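Local coordinates for protein SAM-dependent methyltransferase (Geobacter sulfurreducens, PDB 5BP7) that binds S-adenosyl-L-homocysteine and is probably a methyltransferase that uses S-adenosylmethionine as its methyl donor, at residues Lys222-Leu230 / Lys240-Ser248. Numbering follows the deposited sequence.
Sequences KWLTMRRWL and KEVRAQLTS
Met226, modelled as selenomethionine, and Leu230 are directed toward the second helix, where they meet Val242; van der Waals packing, mostly between apolar side chains, carries the contact. Val242 divides its branches: CG1 lies 3.7 Å from both Met226 CE and Leu230 CG, while CG2 meets Trp229 CZ3 at 3.9 Å. A beta-branched residue suits this spot, because its two methyls, set on CB close to the backbone, can face different neighbours. The unbranched Met226 chain bends at its last torsion (chi3 101°), which brings CE against the second helix's backbone, 3.3 Å from Val242 O and 3.4 Å from Gln245 CB. Leu246 forks likewise, with CD1 3.7 Å from Trp223 CB and CD2 3.9 Å from Leu230 CD1.

Polar chains line the margin. Arg227 lends its aliphatic CB and CD to Leu246 CD2, while its NE forms a salt bridge with Glu231. Leu246 CD2 also sits above one face of the Arg243 guanidinium, offset toward its rim, and Arg243 NH2 donates to Thr247 OG1 (3.1 Å), which itself bonds back to Arg243 O.

The axes of the two segments approach to 9.9 Å, with their N-to-C directions 144° apart; helices 212-232 and 239-260 thus form an antiparallel helical hairpin, inserted between the last two strands in sequence of the seven-stranded Rossmann-like methyltransferase sheet (order 3-2-1-4-5-7-6).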
loop_
_atom_site.group_PDB
_atom_site.type_symbol
_atom_site.label_atom_id
_atom_site.label_comp_id
_atom_site.label_asym_id
_atom_site.label_seq_id
_atom_site.Cartn_x
_atom_site.Cartn_y
_atom_site.Cartn_z
ATOM N N LYS A 222 15.087 -0.942 1.670
ATOM C CA LYS A 222 15.418 0.418 1.259
ATOM C C LYS A 222 16.889 0.730 1.478
ATOM O O LYS A 222 17.506 1.429 0.674
ATOM C CB LYS A 222 14.593 1.447 2.027
ATOM C CG LYS A 222 13.096 1.340 1.810
ATOM C CD LYS A 222 12.388 2.408 2.624
ATOM C CE LYS A 222 10.873 2.324 2.493
ATOM N NZ LYS A 222 10.290 3.280 3.482
ATOM N N TRP A 223 17.454 0.187 2.550
ATOM C CA TRP A 223 18.809 0.558 2.925
ATOM C C TRP A 223 19.818 0.057 1.901
ATOM O O TRP A 223 20.722 0.796 1.480
ATOM C CB TRP A 223 19.155 0.049 4.322
ATOM C CG TRP A 223 18.125 0.368 5.313
ATOM C CD1 TRP A 223 17.221 1.403 5.267
ATOM C CD2 TRP A 223 17.860 -0.342 6.524
ATOM N NE1 TRP A 223 16.395 1.372 6.372
ATOM C CE2 TRP A 223 16.766 0.311 7.162
ATOM C CE3 TRP A 223 18.423 -1.479 7.134
ATOM C CZ2 TRP A 223 16.242 -0.124 8.382
ATOM C CZ3 TRP A 223 17.873 -1.922 8.362
ATOM C CH2 TRP A 223 16.801 -1.236 8.966
ATOM N N LEU A 224 19.652 -1.183 1.482
ATOM C CA LEU A 224 20.499 -1.721 0.436
ATOM C C LEU A 224 20.371 -0.939 -0.877
ATOM O O LEU A 224 21.376 -0.627 -1.507
ATOM C CB LEU A 224 20.170 -3.183 0.169
ATOM C CG LEU A 224 21.095 -3.918 -0.796
ATOM C CD1 LEU A 224 22.572 -3.836 -0.416
ATOM C CD2 LEU A 224 20.627 -5.362 -0.879
ATOM N N THR A 225 19.132 -0.665 -1.276
ATOM C CA THR A 225 18.858 0.105 -2.478
ATOM C C THR A 225 19.546 1.479 -2.396
ATOM O O THR A 225 20.205 1.896 -3.347
ATOM C CB THR A 225 17.339 0.294 -2.706
ATOM O OG1 THR A 225 16.685 -0.980 -2.745
ATOM C CG2 THR A 225 17.057 1.006 -4.030
HETATM N N MSE A 226 19.398 2.152 -1.257
HETATM C CA MSE A 226 20.024 3.458 -1.030
HETATM C C MSE A 226 21.519 3.392 -1.147
HETATM O O MSE A 226 22.138 4.224 -1.792
HETATM C CB MSE A 226 19.706 4.003 0.356
HETATM C CG MSE A 226 18.288 4.541 0.440
HETATM SE SE MSE A 226 17.719 4.793 2.328
HETATM C CE MSE A 226 18.065 6.676 2.188
ATOM N N ARG A 227 22.119 2.387 -0.526
ATOM C CA ARG A 227 23.581 2.281 -0.517
ATOM C C ARG A 227 24.110 2.105 -1.924
ATOM O O ARG A 227 25.101 2.735 -2.305
ATOM C CB ARG A 227 24.059 1.144 0.396
ATOM C CG ARG A 227 25.562 0.932 0.450
ATOM C CD ARG A 227 26.369 2.175 0.830
ATOM N NE ARG A 227 27.781 1.864 0.658
ATOM C CZ ARG A 227 28.647 1.553 1.623
ATOM N NH1 ARG A 227 28.327 1.574 2.915
ATOM N NH2 ARG A 227 29.894 1.232 1.278
ATOM N N ARG A 228 23.455 1.245 -2.692
ATOM C CA ARG A 228 23.871 1.013 -4.084
ATOM C C ARG A 228 23.652 2.224 -4.955
ATOM O O ARG A 228 24.479 2.528 -5.801
ATOM C CB ARG A 228 23.129 -0.161 -4.675
ATOM C CG ARG A 228 23.565 -1.464 -4.054
ATOM C CD ARG A 228 22.876 -2.625 -4.715
ATOM N NE ARG A 228 23.309 -3.878 -4.116
ATOM C CZ ARG A 228 22.833 -5.070 -4.447
ATOM N NH1 ARG A 228 21.902 -5.183 -5.392
ATOM N NH2 ARG A 228 23.309 -6.157 -3.845
ATOM N N TRP A 229 22.533 2.907 -4.735
ATOM C CA TRP A 229 22.250 4.134 -5.451
ATOM C C TRP A 229 23.298 5.206 -5.176
ATOM O O TRP A 229 23.686 5.922 -6.089
ATOM C CB TRP A 229 20.873 4.669 -5.097
ATOM C CG TRP A 229 20.471 5.862 -5.914
ATOM C CD1 TRP A 229 19.810 5.849 -7.095
ATOM C CD2 TRP A 229 20.710 7.226 -5.602
ATOM N NE1 TRP A 229 19.611 7.134 -7.544
ATOM C CE2 TRP A 229 20.149 7.997 -6.637
ATOM C CE3 TRP A 229 21.331 7.879 -4.537
ATOM C CZ2 TRP A 229 20.191 9.392 -6.643
ATOM C CZ3 TRP A 229 21.382 9.284 -4.547
ATOM C CH2 TRP A 229 20.817 10.017 -5.596
ATOM N N LEU A 230 23.744 5.309 -3.929
ATOM C CA LEU A 230 24.802 6.275 -3.549
ATOM C C LEU A 230 26.114 5.999 -4.240
ATOM O O LEU A 230 26.787 6.914 -4.709
ATOM C CB LEU A 230 25.047 6.291 -2.026
ATOM C CG LEU A 230 24.029 7.092 -1.229
ATOM C CD1 LEU A 230 24.090 6.733 0.249
ATOM C CD2 LEU A 230 24.248 8.589 -1.440
ATOM N N LYS A 240 23.501 13.725 -0.660
ATOM C CA LYS A 240 23.637 14.121 0.760
ATOM C C LYS A 240 22.444 13.697 1.638
ATOM O O LYS A 240 22.627 13.184 2.739
ATOM C CB LYS A 240 23.872 15.627 0.920
ATOM C CG LYS A 240 25.322 16.034 0.716
ATOM N N GLU A 241 21.232 13.943 1.149
ATOM C CA GLU A 241 20.018 13.596 1.893
ATOM C C GLU A 241 19.873 12.077 2.017
ATOM O O GLU A 241 19.510 11.572 3.077
ATOM C CB GLU A 241 18.773 14.213 1.238
ATOM C CG GLU A 241 17.453 13.891 1.937
ATOM N N VAL A 242 20.175 11.353 0.943
ATOM C CA VAL A 242 20.106 9.893 0.963
ATOM C C VAL A 242 21.106 9.319 1.945
ATOM O O VAL A 242 20.771 8.400 2.708
ATOM C CB VAL A 242 20.338 9.287 -0.437
ATOM C CG1 VAL A 242 20.442 7.765 -0.373
ATOM C CG2 VAL A 242 19.183 9.667 -1.359
ATOM N N ARG A 243 22.319 9.855 1.920
ATOM C CA ARG A 243 23.376 9.465 2.852
ATOM C C ARG A 243 22.971 9.653 4.325
ATOM O O ARG A 243 23.122 8.757 5.160
ATOM C CB ARG A 243 24.641 10.272 2.509
ATOM C CG ARG A 243 25.888 10.035 3.351
ATOM C CD ARG A 243 26.370 8.603 3.288
ATOM N NE ARG A 243 25.734 7.802 4.331
ATOM C CZ ARG A 243 25.993 6.520 4.581
ATOM N NH1 ARG A 243 26.884 5.846 3.837
ATOM N NH2 ARG A 243 25.353 5.905 5.583
ATOM N N ALA A 244 22.401 10.803 4.628
ATOM C CA ALA A 244 21.901 11.083 5.994
ATOM C C ALA A 244 20.790 10.122 6.439
ATOM O O ALA A 244 20.768 9.644 7.579
ATOM C CB ALA A 244 21.404 12.520 6.090
ATOM N N GLN A 245 19.843 9.878 5.548
ATOM C CA GLN A 245 18.772 8.941 5.835
ATOM C C GLN A 245 19.288 7.524 6.031
ATOM O O GLN A 245 18.853 6.818 6.923
ATOM C CB GLN A 245 17.745 8.951 4.728
ATOM C CG GLN A 245 16.663 9.993 4.866
ATOM C CD GLN A 245 15.455 9.620 4.016
ATOM O OE1 GLN A 245 14.976 8.475 4.042
ATOM N NE2 GLN A 245 14.954 10.577 3.264
ATOM N N LEU A 246 20.226 7.097 5.199
ATOM C CA LEU A 246 20.806 5.760 5.362
ATOM C C LEU A 246 21.446 5.584 6.741
ATOM O O LEU A 246 21.357 4.512 7.343
ATOM C CB LEU A 246 21.832 5.472 4.245
ATOM C CG LEU A 246 22.517 4.107 4.253
ATOM C CD1 LEU A 246 21.536 2.926 4.260
ATOM C CD2 LEU A 246 23.420 4.026 3.040
ATOM N N THR A 247 22.090 6.641 7.230
ATOM C CA THR A 247 22.728 6.617 8.531
ATOM C C THR A 247 21.726 6.478 9.681
ATOM O O THR A 247 21.943 5.708 10.591
ATOM C CB THR A 247 23.563 7.891 8.742
ATOM O OG1 THR A 247 24.544 7.967 7.706
ATOM C CG2 THR A 247 24.280 7.871 10.089
ATOM N N SER A 248 20.639 7.232 9.634
ATOM C CA SER A 248 19.746 7.343 10.774
ATOM C C SER A 248 18.588 6.360 10.748
ATOM O O SER A 248 17.993 6.075 11.790
ATOM C CB SER A 248 19.215 8.778 10.853
ATOM O OG SER A 248 18.487 9.123 9.687
#